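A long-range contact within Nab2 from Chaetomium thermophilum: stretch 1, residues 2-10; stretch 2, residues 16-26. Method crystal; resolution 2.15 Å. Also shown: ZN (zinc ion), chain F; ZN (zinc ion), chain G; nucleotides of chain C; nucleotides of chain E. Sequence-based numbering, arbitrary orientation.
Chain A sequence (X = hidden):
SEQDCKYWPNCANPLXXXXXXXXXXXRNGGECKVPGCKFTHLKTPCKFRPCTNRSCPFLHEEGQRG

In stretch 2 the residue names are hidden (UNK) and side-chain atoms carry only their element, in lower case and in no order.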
# COMPACT_ATOMS: atom_id res chain seq x y z
N GLU A 2 -4.77 9.73 -10.96
CA GLU A 2 -3.38 9.57 -10.55
C GLU A 2 -3.23 8.49 -9.48
O GLU A 2 -3.97 8.48 -8.50
CB GLU A 2 -2.83 10.89 -10.01
CG GLU A 2 -2.73 12.00 -11.05
CD GLU A 2 -1.73 11.68 -12.14
OE1 GLU A 2 -0.86 10.81 -11.93
OE2 GLU A 2 -1.82 12.31 -13.22
N GLN A 3 -2.28 7.60 -9.69
CA GLN A 3 -1.95 6.56 -8.72
C GLN A 3 -0.65 6.92 -8.02
O GLN A 3 0.26 7.46 -8.63
CB GLN A 3 -1.82 5.21 -9.41
CG GLN A 3 -3.14 4.55 -9.76
CD GLN A 3 -2.96 3.27 -10.55
OE1 GLN A 3 -3.01 3.28 -11.78
NE2 GLN A 3 -2.76 2.16 -9.85
N ASP A 4 -0.58 6.61 -6.72
CA ASP A 4 0.63 6.87 -5.94
C ASP A 4 1.74 5.92 -6.34
O ASP A 4 1.52 4.72 -6.50
CB ASP A 4 0.35 6.69 -4.45
CG ASP A 4 -0.57 7.76 -3.89
OD1 ASP A 4 -0.88 8.73 -4.63
OD2 ASP A 4 -0.97 7.64 -2.72
N CYS A 5 2.94 6.46 -6.50
CA CYS A 5 4.12 5.63 -6.68
C CYS A 5 4.29 4.76 -5.44
O CYS A 5 4.30 5.28 -4.32
CB CYS A 5 5.36 6.49 -6.90
SG CYS A 5 6.88 5.56 -7.16
N LYS A 6 4.39 3.45 -5.62
CA LYS A 6 4.51 2.54 -4.48
C LYS A 6 5.96 2.41 -4.01
O LYS A 6 6.23 1.74 -3.02
CB LYS A 6 3.95 1.15 -4.83
CG LYS A 6 4.78 0.36 -5.83
CD LYS A 6 4.18 -1.02 -6.07
CE LYS A 6 5.02 -1.83 -7.05
NZ LYS A 6 4.46 -3.18 -7.31
N TYR A 7 6.87 3.07 -4.72
CA TYR A 7 8.30 2.97 -4.42
C TYR A 7 8.79 4.18 -3.63
O TYR A 7 9.76 4.09 -2.88
CB TYR A 7 9.10 2.81 -5.71
CG TYR A 7 8.78 1.53 -6.43
CD1 TYR A 7 9.25 0.31 -5.95
CD2 TYR A 7 8.01 1.53 -7.59
CE1 TYR A 7 8.96 -0.87 -6.60
CE2 TYR A 7 7.72 0.35 -8.25
CZ TYR A 7 8.20 -0.85 -7.75
OH TYR A 7 7.92 -2.03 -8.40
N TRP A 8 8.12 5.31 -3.82
CA TRP A 8 8.44 6.52 -3.08
C TRP A 8 8.37 6.20 -1.59
O TRP A 8 7.47 5.47 -1.17
CB TRP A 8 7.44 7.63 -3.43
CG TRP A 8 7.82 8.96 -2.87
CD1 TRP A 8 8.56 9.93 -3.48
CD2 TRP A 8 7.48 9.47 -1.57
NE1 TRP A 8 8.71 11.01 -2.64
CE2 TRP A 8 8.05 10.75 -1.47
CE3 TRP A 8 6.75 8.97 -0.50
CZ2 TRP A 8 7.91 11.54 -0.33
CZ3 TRP A 8 6.61 9.75 0.63
CH2 TRP A 8 7.19 11.02 0.71
N PRO A 9 9.31 6.73 -0.79
CA PRO A 9 10.38 7.68 -1.09
C PRO A 9 11.66 7.02 -1.62
O PRO A 9 12.73 7.62 -1.51
CB PRO A 9 10.65 8.31 0.28
CG PRO A 9 10.42 7.19 1.23
CD PRO A 9 9.31 6.35 0.64
N ASN A 10 11.54 5.82 -2.18
CA ASN A 10 12.68 5.11 -2.75
C ASN A 10 12.46 4.77 -4.22
O ASN A 10 12.74 3.65 -4.65
CB ASN A 10 12.98 3.84 -1.95
CG ASN A 10 13.42 4.14 -0.53
OD1 ASN A 10 12.83 3.65 0.44
ND2 ASN A 10 14.46 4.96 -0.39
N UNK A 16 9.52 8.65 -13.53
CA UNK A 16 8.33 7.99 -13.01
C UNK A 16 7.12 8.88 -13.21
O UNK A 16 7.16 10.08 -12.91
s UNK A 16 7.13 6.71 -10.84
c UNK A 16 8.49 7.67 -11.52
N UNK A 17 6.04 8.30 -13.72
CA UNK A 17 4.83 9.05 -14.03
C UNK A 17 3.78 8.91 -12.93
O UNK A 17 2.73 9.56 -12.98
c UNK A 17 4.26 8.59 -15.35
N UNK A 18 4.05 8.06 -11.95
CA UNK A 18 3.13 7.90 -10.83
C UNK A 18 3.32 9.06 -9.86
O UNK A 18 4.34 9.75 -9.88
c UNK A 18 1.72 4.72 -10.70
c UNK A 18 2.09 3.21 -12.52
c UNK A 18 3.69 4.92 -12.03
c UNK A 18 3.36 6.55 -10.14
c UNK A 18 3.29 3.84 -12.80
c UNK A 18 2.91 5.37 -10.97
c UNK A 18 1.31 3.65 -11.47
N UNK A 19 2.32 9.28 -9.01
CA UNK A 19 2.29 10.44 -8.14
C UNK A 19 3.35 10.36 -7.03
O UNK A 19 3.38 9.39 -6.28
c UNK A 19 0.90 10.58 -7.51
n UNK A 19 -3.23 12.54 -5.06
c UNK A 19 -2.50 13.53 -5.55
c UNK A 19 -0.75 11.95 -6.26
n UNK A 19 -1.33 13.28 -6.12
c UNK A 19 0.58 11.96 -6.98
n UNK A 19 -2.95 14.78 -5.47
N UNK A 20 4.21 11.37 -6.97
CA UNK A 20 5.13 11.54 -5.85
C UNK A 20 4.71 12.77 -5.05
O UNK A 20 4.40 13.80 -5.65
n UNK A 20 7.52 8.75 -8.24
c UNK A 20 6.56 11.75 -6.34
c UNK A 20 7.13 10.59 -7.10
c UNK A 20 6.53 9.50 -7.65
n UNK A 20 8.47 10.47 -7.38
c UNK A 20 8.68 9.36 -8.06
N UNK A 21 4.69 12.67 -3.71
CA UNK A 21 4.45 13.87 -2.90
C UNK A 21 5.42 14.98 -3.25
O UNK A 21 6.56 14.71 -3.61
c UNK A 21 4.38 11.93 -1.51
c UNK A 21 4.80 11.45 -2.88
c UNK A 21 4.69 13.38 -1.47
N UNK A 22 4.97 16.23 -3.14
CA UNK A 22 5.81 17.37 -3.48
C UNK A 22 6.96 17.50 -2.50
O UNK A 22 8.12 17.64 -2.90
c UNK A 22 5.82 19.83 -4.04
c UNK A 22 5.00 18.68 -3.47
o UNK A 22 3.81 18.51 -4.25
N UNK A 23 6.65 17.44 -1.21
CA UNK A 23 7.65 17.65 -0.17
C UNK A 23 8.47 16.39 0.10
O UNK A 23 7.91 15.29 0.15
c UNK A 23 6.98 18.09 1.13
s UNK A 23 7.48 20.73 0.64
c UNK A 23 8.29 20.89 2.23
c UNK A 23 6.29 19.43 1.01
N UNK A 24 9.79 16.54 0.28
CA UNK A 24 10.61 15.36 0.57
C UNK A 24 10.16 14.71 1.87
O UNK A 24 9.50 15.36 2.68
c UNK A 24 12.03 15.92 0.75
c UNK A 24 10.57 17.79 0.42
c UNK A 24 11.98 17.34 0.28
N UNK A 25 10.50 13.43 2.07
CA UNK A 25 10.11 12.74 3.31
C UNK A 25 10.84 13.32 4.51
O UNK A 25 11.99 13.73 4.38
c UNK A 25 11.34 12.59 1.21
c UNK A 25 11.68 11.42 2.09
c UNK A 25 10.55 11.30 3.05
N UNK A 26 10.18 13.38 5.67
CA UNK A 26 10.83 13.90 6.87
C UNK A 26 11.82 12.89 7.42
O UNK A 26 11.46 11.74 7.69
s UNK A 26 10.53 14.98 9.41
c UNK A 26 9.79 14.23 7.94
ZN ZN F . 7.97 6.88 -8.63
ZN ZN G . 8.89 16.23 10.41
P A C 2 12.88 -5.29 -10.22
OP1 A C 2 13.43 -6.54 -10.83
OP2 A C 2 11.70 -5.38 -9.33
O5' A C 2 14.06 -4.61 -9.39
C5' A C 2 14.10 -3.20 -9.21
C4' A C 2 14.44 -2.83 -7.79
O4' A C 2 14.39 -1.38 -7.67
C3' A C 2 13.49 -3.37 -6.73
O3' A C 2 14.20 -3.60 -5.52
C2' A C 2 12.49 -2.24 -6.56
O2' A C 2 11.83 -2.22 -5.32
C1' A C 2 13.37 -1.00 -6.76
N9 A C 2 12.69 0.16 -7.34
C8 A C 2 12.82 1.47 -6.95
N7 A C 2 12.12 2.31 -7.67
C5 A C 2 11.49 1.50 -8.60
C6 A C 2 10.60 1.79 -9.65
N6 A C 2 10.18 3.02 -9.95
N1 A C 2 10.15 0.76 -10.40
C2 A C 2 10.57 -0.48 -10.11
N3 A C 2 11.40 -0.87 -9.15
C4 A C 2 11.84 0.17 -8.42
P A E 2 18.54 17.36 -0.36
OP1 A E 2 19.84 18.07 -0.46
OP2 A E 2 18.18 16.35 -1.38
O5' A E 2 18.46 16.68 1.08
C5' A E 2 17.30 16.82 1.89
C4' A E 2 17.31 18.11 2.67
O4' A E 2 16.11 18.18 3.48
C3' A E 2 18.49 18.27 3.63
O3' A E 2 18.87 19.64 3.70
C2' A E 2 17.90 17.82 4.96
O2' A E 2 18.55 18.34 6.10
C1' A E 2 16.46 18.32 4.84
N9 A E 2 15.50 17.57 5.65
C8 A E 2 14.82 16.42 5.34
N7 A E 2 14.01 16.02 6.30
C5 A E 2 14.17 16.97 7.30
C6 A E 2 13.61 17.13 8.58
N6 A E 2 12.72 16.29 9.10
N1 A E 2 13.99 18.20 9.31
C2 A E 2 14.89 19.05 8.79
N3 A E 2 15.49 19.01 7.61
C4 A E 2 15.08 17.94 6.90

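Position 16 carries one carbon followed by a sulfur, which lies 2.4 Å from the chain F zinc ion and 3.9 Å from Cys5 SG; a metal-bound thiolate of this length is Cys16. At position 17 there is a single side-chain carbon, pointing away from stretch 1, so the residue is Ala17. Position 18 has one carbon and then a six-membered ring of carbon with no further atom attached. Its CB lies 3.6 Å from Gln3 O and 3.8 Å from Cys5 CB, and the ring presents its edge to Gln3 O: this is Phe18.

Position 19 extends through three carbons and a nitrogen to a carbon bearing two more nitrogens, the guanidinium of Arg19. Its CD reaches to 3.6 Å from Asp4 OD1, but NH1 stays 4.5 Å from that oxygen, so the opposite charges are near each other without forming a salt bridge. Position 20 has one carbon and a five-membered ring of three carbons and two nitrogens, one of them 2.0 Å from the same zinc; it is His20. Its CD2 packs 3.3 Å from Cys5 CB.

At position 21 three carbons close a ring onto the backbone nitrogen, identifying Pro21. CG sits 3.6 Å from the centroid of the Trp8 six-membered ring, almost on the ring normal, a CH-pi contact over the face. Position 22, one carbon carrying an oxygen and a carbon, touches nothing on stretch 1 and is Thr22. Position 23 is an unbranched chain of two carbons, sulfur and carbon, whose end leads away: Met23. Its backbone O nevertheless lies at the Trp8 ring edge, 3.8 Å from Trp8 CZ2. Positions 24 and 25 both close three carbons onto the backbone nitrogen. The first, Pro24, points away; the second, Pro25, points toward stretch 1 and places CG 3.7 Å from Pro9 CB. Position 26, one carbon and a sulfur 2.3 Å from the chain G zinc, is Cys26, out of reach of stretch 1.

The contact combines metal, backbone and apolar packing. Cys5, Cys16 and His20 share one zinc, whose fourth ligand lies elsewhere in the structure. Beside it, a single beta bridge pairs Asp4 with Arg19: Arg19 N donates to Gln3 O at 2.8 Å and Cys5 N to Arg19 O at 3.0 Å, both nearly linear, which fixes the backbones in register. Farther along, Trp8 packs against Pro21 and Pro25, extending the contact beyond the metal site.

Stretch 2 16-26: CAFRHPTMPPC
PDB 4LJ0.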